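PDB 3GRF: ornithine carbamoyltransferase from Giardia intestinalis, which probably catalyses the transfer of a carbamoyl group from carbamoyl phosphate to ornithine, giving citrulline, as in other members of the ornithine carbamoyltransferase family. Local coordinates for residues C167-N172 and K197-I202; L178-A183 and D207-I212; G234-Y239 and S274-F279. All blocks are in the same frame, centred on the assembly; numbering follows the deposited sequence.

All three contacts lie in the Asp/Orn binding domain, around its five-stranded parallel sheet. Contacts 1 and 2 interleave along the chain: both pair what follows strand 164-167 with what follows strand 188-192, first as loops and then as helices 173-185 and 203-216. Their centres are about 15 Å apart, and Met179 packs on Pro201 between them. Contact 3 comes later in sequence and joins strands 237-240 and 278-281 at one side of the sheet, its centre about 21 Å and 20 Å from those of contacts 1 and 2. Cys167 N probably bonds to Tyr239 O, linking it to contact 1, and Leu178 packs on Tyr239, linking it to contact 2.

Contact 1. Residues C167-N172 and K197-I202; sequences CGDSMN and KDFKPI
Ser170 N and Phe199 O form the one direct hydrogen bond between these two loops, and it is neither strand pairing nor helix capping: at 3.0 Å, with 146° at the hydrogen, the N-H reaches the oxygen from above the carbonyl plane. A water makes a second bridge, donating to Asp169 OD2 and to Asp198 O. Asp169 shapes its own loop as well, since OD1 accepts from Met171 N at 3.2 Å in an Asx turn. Asp169 CG stands anti to the backbone N (chi1 -171°), and the carboxylate meets the Phe199 ring at CD2, 3.7 Å from Asp169 OD1, with the two planes 47° apart. Asp169 OD2 also forms a salt bridge with Arg256, so this buried acid is held by a charge, a water and a backbone N-H.

Met171 CB lies against the backbone, 3.4 Å from Lys200 O, and its CG makes apolar contact with Ile202 CD1 at 3.8 Å. Ser170 O receives a CA-H...O contact from Pro201 CA at 3.3 Å, while Ser170 CB rests against Pro201 CD.

The two loops follow adjacent parallel strands, 164-167 and 188-192, and lead into helices 173-185 and 203-216, with Asn172 and Ile202 at the N-cap positions. Helix 256-260 packs against Phe199 through Val259 and Leu260, and Pro201 touches both Val191 of strand 188-192 and Met179 of helix 173-185.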
ATOM      1  N   CYS A 167     -24.751  14.598  21.885  1.00 27.08           N
ATOM      2  CA  CYS A 167     -26.147  14.820  21.441  1.00 29.39           C
ATOM      3  C   CYS A 167     -26.424  13.890  20.292  1.00 29.20           C
ATOM      4  O   CYS A 167     -25.582  13.744  19.427  1.00 27.11           O
ATOM      5  CB  CYS A 167     -26.426  16.274  21.019  1.00 26.91           C
ATOM      6  SG  CYS A 167     -26.762  17.378  22.392  1.00 38.00           S
ATOM      7  N   GLY A 168     -27.613  13.284  20.271  1.00 31.65           N
ATOM      8  CA  GLY A 168     -27.964  12.470  19.125  1.00 33.23           C
ATOM      9  C   GLY A 168     -28.271  11.035  19.458  1.00 27.25           C
ATOM     10  O   GLY A 168     -28.636  10.710  20.597  1.00 31.24           O
ATOM     11  N   ASP A 169     -28.160  10.196  18.439  1.00 25.72           N
ATOM     12  CA  ASP A 169     -28.300   8.754  18.561  1.00 30.02           C
ATOM     13  C   ASP A 169     -27.236   8.178  19.452  1.00 37.51           C
ATOM     14  O   ASP A 169     -26.024   8.195  19.115  1.00 34.65           O
ATOM     15  CB  ASP A 169     -28.192   8.073  17.208  1.00 35.85           C
ATOM     16  CG  ASP A 169     -28.560   6.612  17.278  1.00 46.99           C
ATOM     17  OD1 ASP A 169     -28.828   6.103  18.399  1.00 38.09           O
ATOM     18  OD2 ASP A 169     -28.594   5.987  16.203  1.00 42.89           O
ATOM     19  N   SER A 170     -27.691   7.657  20.589  1.00 29.56           N
ATOM     20  CA  SER A 170     -26.763   7.342  21.643  1.00 32.14           C
ATOM     21  C   SER A 170     -26.661   5.868  21.897  1.00 31.24           C
ATOM     22  O   SER A 170     -25.984   5.430  22.837  1.00 31.56           O
ATOM     23  CB  SER A 170     -27.074   8.170  22.898  1.00 42.02           C
ATOM     24  OG  SER A 170     -26.874   9.557  22.594  1.00 38.07           O
ATOM     25  N   MET A 171     -27.278   5.089  21.024  1.00 32.28           N
ATOM     26  CA  MET A 171     -27.023   3.683  21.012  1.00 30.05           C
ATOM     27  C   MET A 171     -25.993   3.539  19.922  1.00 29.78           C
ATOM     28  O   MET A 171     -26.315   3.291  18.769  1.00 31.91           O
ATOM     29  CB  MET A 171     -28.305   2.910  20.693  1.00 31.26           C
ATOM     30  CG  MET A 171     -28.153   1.443  21.001  1.00 37.28           C
ATOM     31  SD  MET A 171     -29.517   0.385  20.507  1.00 40.14           S
ATOM     32  CE  MET A 171     -30.799   0.831  21.648  1.00 48.57           C
ATOM     33  N   ASN A 172     -24.734   3.791  20.272  1.00 24.47           N
ATOM     34  CA  ASN A 172     -23.790   4.156  19.288  1.00 25.57           C
ATOM     35  C   ASN A 172     -22.413   3.863  19.828  1.00 36.88           C
ATOM     36  O   ASN A 172     -22.076   4.293  20.926  1.00 35.49           O
ATOM     37  CB  ASN A 172     -23.999   5.653  18.975  1.00 30.91           C
ATOM     38  CG  ASN A 172     -22.955   6.253  18.064  1.00 25.49           C
ATOM     39  OD1 ASN A 172     -21.869   5.725  17.844  1.00 32.90           O
ATOM     40  ND2 ASN A 172     -23.254   7.451  17.611  1.00 35.35           N
ATOM     41  N   LYS A 197     -36.012   3.559  23.453  1.00 53.65           N
ATOM     42  CA  LYS A 197     -35.140   2.422  23.733  1.00 59.14           C
ATOM     43  C   LYS A 197     -34.038   2.256  22.689  1.00 53.73           C
ATOM     44  O   LYS A 197     -32.912   1.921  23.041  1.00 57.09           O
ATOM     45  CB  LYS A 197     -35.979   1.134  23.894  1.00 62.82           C
ATOM     46  CG  LYS A 197     -37.208   1.317  24.797  1.00 73.38           C
ATOM     47  CD  LYS A 197     -37.137   0.503  26.109  1.00 81.62           C
ATOM     48  CE  LYS A 197     -37.176   1.411  27.374  1.00 85.09           C
ATOM     49  NZ  LYS A 197     -38.036   0.911  28.536  1.00 78.61           N
ATOM     50  N   ASP A 198     -34.355   2.513  21.419  1.00 50.47           N
ATOM     51  CA  ASP A 198     -33.406   2.302  20.288  1.00 50.13           C
ATOM     52  C   ASP A 198     -32.343   3.403  20.103  1.00 40.31           C
ATOM     53  O   ASP A 198     -31.514   3.316  19.226  1.00 34.86           O
ATOM     54  CB  ASP A 198     -34.149   2.151  18.954  1.00 53.15           C
ATOM     55  CG  ASP A 198     -35.147   1.019  18.963  1.00 62.44           C
ATOM     56  OD1 ASP A 198     -34.967   0.067  19.742  1.00 51.87           O
ATOM     57  OD2 ASP A 198     -36.117   1.095  18.184  1.00 67.36           O
ATOM     58  N   PHE A 199     -32.404   4.445  20.915  1.00 40.83           N
ATOM     59  CA  PHE A 199     -31.549   5.606  20.719  1.00 37.72           C
ATOM     60  C   PHE A 199     -30.843   5.987  22.016  1.00 37.35           C
ATOM     61  O   PHE A 199     -30.202   7.023  22.064  1.00 31.56           O
ATOM     62  CB  PHE A 199     -32.354   6.797  20.142  1.00 35.70           C
ATOM     63  CG  PHE A 199     -32.990   6.503  18.770  1.00 42.19           C
ATOM     64  CD1 PHE A 199     -34.191   5.817  18.676  1.00 43.06           C
ATOM     65  CD2 PHE A 199     -32.352   6.887  17.587  1.00 42.15           C
ATOM     66  CE1 PHE A 199     -34.760   5.507  17.421  1.00 36.54           C
ATOM     67  CE2 PHE A 199     -32.910   6.592  16.345  1.00 42.31           C
ATOM     68  CZ  PHE A 199     -34.134   5.914  16.273  1.00 36.61           C
ATOM     69  N   LYS A 200     -30.961   5.154  23.052  1.00 33.09           N
ATOM     70  CA  LYS A 200     -30.314   5.430  24.337  1.00 38.14           C
ATOM     71  C   LYS A 200     -29.086   4.545  24.488  1.00 36.99           C
ATOM     72  O   LYS A 200     -29.041   3.483  23.918  1.00 36.52           O
ATOM     73  CB  LYS A 200     -31.251   5.111  25.506  1.00 37.89           C
ATOM     74  CG  LYS A 200     -32.584   5.819  25.525  1.00 45.99           C
ATOM     75  CD  LYS A 200     -33.391   5.251  26.671  1.00 36.91           C
ATOM     76  CE  LYS A 200     -34.627   6.042  26.846  1.00 39.50           C
ATOM     77  NZ  LYS A 200     -35.173   5.935  28.228  1.00 52.34           N
ATOM     78  N   PRO A 201     -28.112   4.948  25.330  1.00 34.92           N
ATOM     79  CA  PRO A 201     -27.006   4.038  25.631  1.00 34.28           C
ATOM     80  C   PRO A 201     -27.506   2.723  26.200  1.00 40.10           C
ATOM     81  O   PRO A 201     -28.551   2.667  26.826  1.00 45.07           O
ATOM     82  CB  PRO A 201     -26.225   4.770  26.712  1.00 39.77           C
ATOM     83  CG  PRO A 201     -26.625   6.160  26.631  1.00 40.89           C
ATOM     84  CD  PRO A 201     -28.008   6.214  26.064  1.00 39.24           C
ATOM     85  N   ILE A 202     -26.752   1.666  26.001  1.00 41.87           N
ATOM     86  CA  ILE A 202     -27.159   0.357  26.498  1.00 44.62           C
ATOM     87  C   ILE A 202     -26.809   0.252  27.998  1.00 42.75           C
ATOM     88  O   ILE A 202     -25.790   0.808  28.415  1.00 28.64           O
ATOM     89  CB  ILE A 202     -26.532  -0.721  25.563  1.00 42.54           C
ATOM     90  CG1 ILE A 202     -27.617  -1.600  24.977  1.00 42.97           C
ATOM     91  CG2 ILE A 202     -25.378  -1.452  26.156  1.00 45.11           C
ATOM     92  CD1 ILE A 202     -28.421  -0.857  23.970  1.00 45.18           C
TER
HETATM   93  O   HOH W   1     -30.173   3.588  16.769  1.00 47.75           O

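Contact 2. Residues L178-A183 and D207-I212; sequences LMRGCA and DECEEI
Arg180 and Glu208 supply the charged part of this helix pair. Arg180 NE donates to Glu208 OE1 at 2.9 Å with an angle of 143° at the hydrogen, a salt bridge made at the edge of the guanidinium. OE1 is met from above the carboxylate plane, and the two flat groups are turned 67° from each other. The extended run of Arg180 from CG to NE carries the nitrogen across to the acid, and Arg180 CD passes Glu208 OE1 at 3.5 Å. Each group has further partners: Arg180 NH1 makes a salt bridge with Asp177 and a hydrogen bond with Phe132 O, the guanidinium makes a cation-pi contact with the Phe132 ring, and Glu208 OE2 bonds to Ser14 OG. With several groups gripping it, the buried guanidinium is probably held in one orientation.

The segments run nearly parallel, 10° apart in direction, and the segment axes come within 8.9 Å. Helices 173-185 and 203-216 follow successive strands, 164-167 and 188-192, of the parallel sheet, the repeated strand-helix order of a Rossmann-like domain.

The remaining contacts are van der Waals packing. Cys209 SG lies over the backbone of the facing helix, 3.6 Å from Arg180 N, and also makes apolar contact with Met179 CB. Ala183 presents its CB to two apolar partners, Cys209 CB at 4.0 Å and Ile212 CG1 at 3.7 Å. Beyond that methyl, Ile212 CD1 packs 3.5 Å from Ala183 O, whose hydrogen-bond partner is Thr218 OG1.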
ATOM      1  N   LEU A 178     -17.054   7.382  24.226  1.00 23.19           N
ATOM      2  CA  LEU A 178     -16.925   8.754  24.828  1.00 27.54           C
ATOM      3  C   LEU A 178     -17.316   8.659  26.311  1.00 28.46           C
ATOM      4  O   LEU A 178     -16.621   9.220  27.164  1.00 29.70           O
ATOM      5  CB  LEU A 178     -17.843   9.762  24.101  1.00 24.90           C
ATOM      6  CG  LEU A 178     -17.262  10.909  23.243  1.00 34.04           C
ATOM      7  CD1 LEU A 178     -15.733  10.851  23.176  1.00 28.77           C
ATOM      8  CD2 LEU A 178     -17.847  10.867  21.829  1.00 29.83           C
ATOM      9  N   MET A 179     -18.419   7.972  26.600  1.00 29.21           N
ATOM     10  CA  MET A 179     -18.840   7.767  27.984  1.00 24.36           C
ATOM     11  C   MET A 179     -17.728   7.105  28.785  1.00 30.95           C
ATOM     12  O   MET A 179     -17.424   7.545  29.907  1.00 22.04           O
ATOM     13  CB  MET A 179     -20.091   6.896  28.031  1.00 25.68           C
ATOM     14  CG  MET A 179     -21.361   7.564  27.429  1.00 24.20           C
ATOM     15  SD  MET A 179     -22.642   6.321  27.064  1.00 30.82           S
ATOM     16  CE  MET A 179     -23.027   5.705  28.693  1.00 34.80           C
ATOM     17  N   ARG A 180     -17.119   6.055  28.224  1.00 30.00           N
ATOM     18  CA  ARG A 180     -15.961   5.397  28.876  1.00 25.36           C
ATOM     19  C   ARG A 180     -14.769   6.346  29.086  1.00 30.32           C
ATOM     20  O   ARG A 180     -14.120   6.282  30.132  1.00 27.38           O
ATOM     21  CB  ARG A 180     -15.493   4.144  28.112  1.00 30.78           C
ATOM     22  CG  ARG A 180     -16.486   2.930  28.054  1.00 27.47           C
ATOM     23  CD  ARG A 180     -16.030   1.915  26.990  1.00 28.74           C
ATOM     24  NE  ARG A 180     -17.114   0.978  26.563  1.00 32.37           N
ATOM     25  CZ  ARG A 180     -17.438   0.703  25.295  1.00 34.19           C
ATOM     26  NH1 ARG A 180     -16.809   1.299  24.295  1.00 28.67           N
ATOM     27  NH2 ARG A 180     -18.420  -0.151  25.012  1.00 27.89           N
ATOM     28  N   GLY A 181     -14.429   7.166  28.077  1.00 25.45           N
ATOM     29  CA  GLY A 181     -13.294   8.104  28.204  1.00 29.05           C
ATOM     30  C   GLY A 181     -13.555   9.096  29.333  1.00 30.80           C
ATOM     31  O   GLY A 181     -12.696   9.332  30.172  1.00 31.37           O
ATOM     32  N   CYS A 182     -14.762   9.656  29.359  1.00 17.79           N
ATOM     33  CA  CYS A 182     -15.188  10.591  30.384  1.00 27.74           C
ATOM     34  C   CYS A 182     -15.105   9.913  31.755  1.00 29.74           C
ATOM     35  O   CYS A 182     -14.591  10.478  32.683  1.00 29.85           O
ATOM     36  CB  CYS A 182     -16.651  11.001  30.185  1.00 29.00           C
ATOM     37  SG  CYS A 182     -17.061  12.203  28.951  1.00 34.90           S
ATOM     38  N   ALA A 183     -15.690   8.737  31.907  1.00 28.51           N
ATOM     39  CA  ALA A 183     -15.657   8.055  33.198  1.00 27.51           C
ATOM     40  C   ALA A 183     -14.221   7.912  33.697  1.00 29.90           C
ATOM     41  O   ALA A 183     -13.956   8.132  34.867  1.00 24.83           O
ATOM     42  CB  ALA A 183     -16.250   6.718  33.052  1.00 26.96           C
ATOM     43  N   ASP A 207     -23.393   0.822  33.119  1.00 27.09           N
ATOM     44  CA  ASP A 207     -22.806   0.040  34.235  1.00 31.35           C
ATOM     45  C   ASP A 207     -21.274  -0.010  34.233  1.00 38.62           C
ATOM     46  O   ASP A 207     -20.633   0.227  35.267  1.00 37.49           O
ATOM     47  CB  ASP A 207     -23.319  -1.408  34.237  1.00 33.91           C
ATOM     48  CG  ASP A 207     -24.806  -1.513  34.555  1.00 35.22           C
ATOM     49  OD1 ASP A 207     -25.443  -0.480  34.878  1.00 43.95           O
ATOM     50  OD2 ASP A 207     -25.336  -2.639  34.485  1.00 38.28           O
ATOM     51  N   GLU A 208     -20.685  -0.335  33.085  1.00 34.54           N
ATOM     52  CA  GLU A 208     -19.216  -0.256  32.961  1.00 38.15           C
ATOM     53  C   GLU A 208     -18.688   1.089  33.400  1.00 32.28           C
ATOM     54  O   GLU A 208     -17.664   1.182  34.107  1.00 32.81           O
ATOM     55  CB  GLU A 208     -18.753  -0.527  31.525  1.00 27.27           C
ATOM     56  CG  GLU A 208     -17.247  -0.252  31.316  1.00 39.82           C
ATOM     57  CD  GLU A 208     -16.718  -0.766  29.991  1.00 38.61           C
ATOM     58  OE1 GLU A 208     -17.441  -0.636  28.980  1.00 37.58           O
ATOM     59  OE2 GLU A 208     -15.577  -1.283  29.961  1.00 42.27           O
ATOM     60  N   CYS A 209     -19.343   2.148  32.944  1.00 30.05           N
ATOM     61  CA  CYS A 209     -18.843   3.483  33.274  1.00 27.67           C
ATOM     62  C   CYS A 209     -18.957   3.802  34.745  1.00 31.45           C
ATOM     63  O   CYS A 209     -18.046   4.418  35.334  1.00 26.14           O
ATOM     64  CB  CYS A 209     -19.525   4.573  32.456  1.00 28.23           C
ATOM     65  SG  CYS A 209     -19.155   4.462  30.742  1.00 32.44           S
ATOM     66  N   GLU A 210     -20.068   3.415  35.355  1.00 27.88           N
ATOM     67  CA  GLU A 210     -20.264   3.767  36.758  1.00 30.25           C
ATOM     68  C   GLU A 210     -19.319   2.935  37.646  1.00 37.15           C
ATOM     69  O   GLU A 210     -18.768   3.429  38.625  1.00 43.12           O
ATOM     70  CB  GLU A 210     -21.747   3.698  37.118  1.00 31.49           C
ATOM     71  CG  GLU A 210     -22.508   4.778  36.306  1.00 38.48           C
ATOM     72  CD  GLU A 210     -23.955   4.983  36.718  1.00 46.91           C
ATOM     73  OE1 GLU A 210     -24.661   3.988  37.007  1.00 48.18           O
ATOM     74  OE2 GLU A 210     -24.396   6.155  36.718  1.00 44.74           O
ATOM     75  N   GLU A 211     -19.054   1.703  37.229  1.00 38.30           N
ATOM     76  CA  GLU A 211     -18.000   0.896  37.816  1.00 41.33           C
ATOM     77  C   GLU A 211     -16.579   1.419  37.622  1.00 43.08           C
ATOM     78  O   GLU A 211     -15.759   1.290  38.546  1.00 34.86           O
ATOM     79  CB  GLU A 211     -18.069  -0.532  37.305  1.00 48.45           C
ATOM     80  CG  GLU A 211     -16.963  -1.415  37.862  1.00 59.81           C
ATOM     81  CD  GLU A 211     -16.892  -2.757  37.185  1.00 71.69           C
ATOM     82  OE1 GLU A 211     -15.881  -3.467  37.411  1.00 77.72           O
ATOM     83  OE2 GLU A 211     -17.839  -3.096  36.422  1.00 77.90           O
ATOM     84  N   ILE A 212     -16.232   1.972  36.451  1.00 36.90           N
ATOM     85  CA  ILE A 212     -14.856   2.448  36.355  1.00 37.42           C
ATOM     86  C   ILE A 212     -14.683   3.687  37.211  1.00 30.54           C
ATOM     87  O   ILE A 212     -13.648   3.865  37.839  1.00 32.05           O
ATOM     88  CB  ILE A 212     -14.250   2.603  34.912  1.00 37.40           C
ATOM     89  CG1 ILE A 212     -14.197   4.059  34.483  1.00 32.77           C
ATOM     90  CG2 ILE A 212     -14.948   1.726  33.853  1.00 48.54           C
ATOM     91  CD1 ILE A 212     -13.105   4.766  35.050  1.00 29.63           C
TER

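Contact 3. Residues G234-Y239 and S274-F279; sequences GVDVVY and SKRSIF
Asp236 accepts from Ser274 and Arg276 with one carboxylate oxygen, OD2, and its side chain can be traced outward. From CB, CG is set anti to the carbonyl carbon (chi1 -57°) and comes 3.5 Å from Arg276 NH1. At the tip, OD2 takes two hydrogen bonds: Ser274 OG donates at 3.0 Å on the anti side, and Arg276 NH1 at 3.2 Å from above the carboxylate plane. Asp236 OD2 also lies 3.0 Å from Arg276 CD. The donors arrive from opposite faces, and the NH1 bond is a salt bridge in which the guanidinium is turned 87° from the carboxylate. The other oxygen, OD1, accepts from Lys163 N, so both oxygens are engaged and the group's rotation is probably restricted. Arg276 has a second acid, Glu154, at its NE.

These polar contacts lie just before a parallel strand pair in the Rossmann-like sheet of the domain. Val237 pairs with Ile278 and Val238 with Phe279, joining strand 237-240 to 278-281, the outermost strand on this side of the sheet within the chain. Ile278 N donates to Asp236 O at 2.9 Å, and Val238 N to Ile278 O at 3.0 Å. Ahead of the strands, Ser274, which opens a type I turn to Ser277, donates its N-H to Val235 O at 2.9 Å in a nearly straight bond, 173° at the hydrogen.

Side chains follow the alternation of the strands: Val237 and Ile278 share one face, Val238 and Phe279 the other. Phe279 CD1 also approaches the neighbouring strand's backbone, 3.3 Å from Val238 O.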
ATOM      1  N   GLY A 234     -24.780  24.883  30.146  1.00 33.23           N
ATOM      2  CA  GLY A 234     -23.542  25.008  30.906  1.00 30.41           C
ATOM      3  C   GLY A 234     -22.352  24.197  30.408  1.00 39.99           C
ATOM      4  O   GLY A 234     -21.249  24.319  30.943  1.00 41.17           O
ATOM      5  N   VAL A 235     -22.542  23.351  29.399  1.00 34.85           N
ATOM      6  CA  VAL A 235     -21.506  22.363  29.065  1.00 36.01           C
ATOM      7  C   VAL A 235     -20.334  23.023  28.321  1.00 37.13           C
ATOM      8  O   VAL A 235     -20.488  24.100  27.748  1.00 35.97           O
ATOM      9  CB  VAL A 235     -22.062  21.102  28.315  1.00 40.58           C
ATOM     10  CG1 VAL A 235     -23.144  20.384  29.142  1.00 44.51           C
ATOM     11  CG2 VAL A 235     -22.584  21.473  26.947  1.00 40.67           C
ATOM     12  N   ASP A 236     -19.163  22.398  28.351  1.00 33.12           N
ATOM     13  CA  ASP A 236     -17.959  22.987  27.748  1.00 31.87           C
ATOM     14  C   ASP A 236     -17.619  22.377  26.388  1.00 32.24           C
ATOM     15  O   ASP A 236     -16.816  22.921  25.634  1.00 29.29           O
ATOM     16  CB  ASP A 236     -16.767  22.836  28.692  1.00 36.71           C
ATOM     17  CG  ASP A 236     -17.016  23.450  30.047  1.00 47.29           C
ATOM     18  OD1 ASP A 236     -17.053  22.693  31.037  1.00 44.28           O
ATOM     19  OD2 ASP A 236     -17.167  24.685  30.118  1.00 39.29           O
ATOM     20  N   VAL A 237     -18.210  21.219  26.089  1.00 27.05           N
ATOM     21  CA  VAL A 237     -17.972  20.502  24.835  1.00 35.89           C
ATOM     22  C   VAL A 237     -19.332  19.990  24.418  1.00 24.65           C
ATOM     23  O   VAL A 237     -20.041  19.404  25.243  1.00 29.89           O
ATOM     24  CB  VAL A 237     -17.055  19.258  24.971  1.00 32.84           C
ATOM     25  CG1 VAL A 237     -16.854  18.578  23.559  1.00 24.69           C
ATOM     26  CG2 VAL A 237     -15.717  19.641  25.601  1.00 24.84           C
ATOM     27  N   VAL A 238     -19.675  20.220  23.152  1.00 27.34           N
ATOM     28  CA  VAL A 238     -20.843  19.582  22.573  1.00 26.68           C
ATOM     29  C   VAL A 238     -20.443  18.727  21.377  1.00 30.25           C
ATOM     30  O   VAL A 238     -19.911  19.216  20.380  1.00 31.02           O
ATOM     31  CB  VAL A 238     -21.885  20.602  22.119  1.00 30.75           C
ATOM     32  CG1 VAL A 238     -23.124  19.869  21.502  1.00 28.77           C
ATOM     33  CG2 VAL A 238     -22.303  21.508  23.287  1.00 26.89           C
ATOM     34  N   TYR A 239     -20.746  17.439  21.451  1.00 28.87           N
ATOM     35  CA  TYR A 239     -20.174  16.531  20.496  1.00 26.41           C
ATOM     36  C   TYR A 239     -21.370  15.844  19.894  1.00 30.98           C
ATOM     37  O   TYR A 239     -22.313  15.521  20.605  1.00 25.59           O
ATOM     38  CB  TYR A 239     -19.257  15.567  21.263  1.00 26.34           C
ATOM     39  CG  TYR A 239     -18.364  14.634  20.472  1.00 25.23           C
ATOM     40  CD1 TYR A 239     -18.882  13.712  19.565  1.00 22.51           C
ATOM     41  CD2 TYR A 239     -17.024  14.628  20.694  1.00 23.52           C
ATOM     42  CE1 TYR A 239     -18.069  12.825  18.887  1.00 26.32           C
ATOM     43  CE2 TYR A 239     -16.210  13.751  20.062  1.00 19.04           C
ATOM     44  CZ  TYR A 239     -16.731  12.871  19.129  1.00 28.49           C
ATOM     45  OH  TYR A 239     -15.897  12.004  18.498  1.00 24.49           O
ATOM     46  N   SER A 274     -21.366  26.869  27.797  1.00 39.37           N
ATOM     47  CA  SER A 274     -20.457  27.836  28.394  1.00 41.55           C
ATOM     48  C   SER A 274     -19.900  28.791  27.345  1.00 42.91           C
ATOM     49  O   SER A 274     -19.957  28.501  26.143  1.00 39.10           O
ATOM     50  CB  SER A 274     -19.321  27.103  29.115  1.00 39.30           C
ATOM     51  OG  SER A 274     -18.272  26.765  28.225  1.00 41.51           O
ATOM     52  N   LYS A 275     -19.359  29.914  27.798  1.00 39.34           N
ATOM     53  CA  LYS A 275     -18.772  30.862  26.891  1.00 41.44           C
ATOM     54  C   LYS A 275     -17.505  30.293  26.243  1.00 37.81           C
ATOM     55  O   LYS A 275     -17.176  30.654  25.105  1.00 36.86           O
ATOM     56  CB  LYS A 275     -18.499  32.191  27.612  1.00 53.59           C
ATOM     57  CG  LYS A 275     -19.078  33.419  26.910  1.00 57.56           C
ATOM     58  CD  LYS A 275     -20.527  33.711  27.340  1.00 68.87           C
ATOM     59  CE  LYS A 275     -20.936  35.147  26.975  1.00 73.40           C
ATOM     60  NZ  LYS A 275     -20.406  36.169  27.951  1.00 78.80           N
ATOM     61  N   ARG A 276     -16.801  29.417  26.968  1.00 39.48           N
ATOM     62  CA  ARG A 276     -15.586  28.728  26.471  1.00 30.64           C
ATOM     63  C   ARG A 276     -15.883  27.497  25.570  1.00 32.77           C
ATOM     64  O   ARG A 276     -14.973  26.884  25.025  1.00 23.92           O
ATOM     65  CB  ARG A 276     -14.722  28.292  27.670  1.00 42.33           C
ATOM     66  CG  ARG A 276     -15.176  26.973  28.282  1.00 38.08           C
ATOM     67  CD  ARG A 276     -15.224  26.934  29.792  1.00 38.24           C
ATOM     68  NE  ARG A 276     -13.948  26.623  30.395  1.00 41.16           N
ATOM     69  CZ  ARG A 276     -13.743  25.829  31.454  1.00 39.62           C
ATOM     70  NH1 ARG A 276     -14.718  25.175  32.078  1.00 39.04           N
ATOM     71  NH2 ARG A 276     -12.509  25.665  31.882  1.00 43.35           N
ATOM     72  N   SER A 277     -17.159  27.111  25.422  1.00 30.31           N
ATOM     73  CA  SER A 277     -17.475  25.813  24.822  1.00 24.57           C
ATOM     74  C   SER A 277     -16.831  25.605  23.472  1.00 31.75           C
ATOM     75  O   SER A 277     -16.436  26.560  22.774  1.00 34.66           O
ATOM     76  CB  SER A 277     -18.991  25.571  24.739  1.00 26.19           C
ATOM     77  OG  SER A 277     -19.620  26.557  23.947  1.00 33.11           O
ATOM     78  N   ILE A 278     -16.672  24.339  23.111  1.00 25.24           N
ATOM     79  CA  ILE A 278     -16.225  24.018  21.780  1.00 24.78           C
ATOM     80  C   ILE A 278     -17.209  22.992  21.239  1.00 27.71           C
ATOM     81  O   ILE A 278     -17.908  22.360  22.011  1.00 27.68           O
ATOM     82  CB  ILE A 278     -14.745  23.537  21.723  1.00 27.78           C
ATOM     83  CG1 ILE A 278     -14.561  22.187  22.405  1.00 31.32           C
ATOM     84  CG2 ILE A 278     -13.760  24.606  22.310  1.00 22.67           C
ATOM     85  CD1 ILE A 278     -13.115  21.646  22.310  1.00 31.09           C
ATOM     86  N   PHE A 279     -17.254  22.847  19.927  1.00 28.90           N
ATOM     87  CA  PHE A 279     -18.124  21.876  19.251  1.00 21.90           C
ATOM     88  C   PHE A 279     -17.214  20.827  18.510  1.00 30.34           C
ATOM     89  O   PHE A 279     -16.225  21.197  17.853  1.00 24.23           O
ATOM     90  CB  PHE A 279     -19.059  22.594  18.262  1.00 25.53           C
ATOM     91  CG  PHE A 279     -19.726  21.665  17.350  1.00 25.90           C
ATOM     92  CD1 PHE A 279     -20.868  20.967  17.791  1.00 19.01           C
ATOM     93  CD2 PHE A 279     -19.187  21.398  16.096  1.00 29.64           C
ATOM     94  CE1 PHE A 279     -21.471  20.003  16.953  1.00 33.63           C
ATOM     95  CE2 PHE A 279     -19.791  20.438  15.233  1.00 33.48           C
ATOM     96  CZ  PHE A 279     -20.913  19.742  15.670  1.00 27.97           C
TER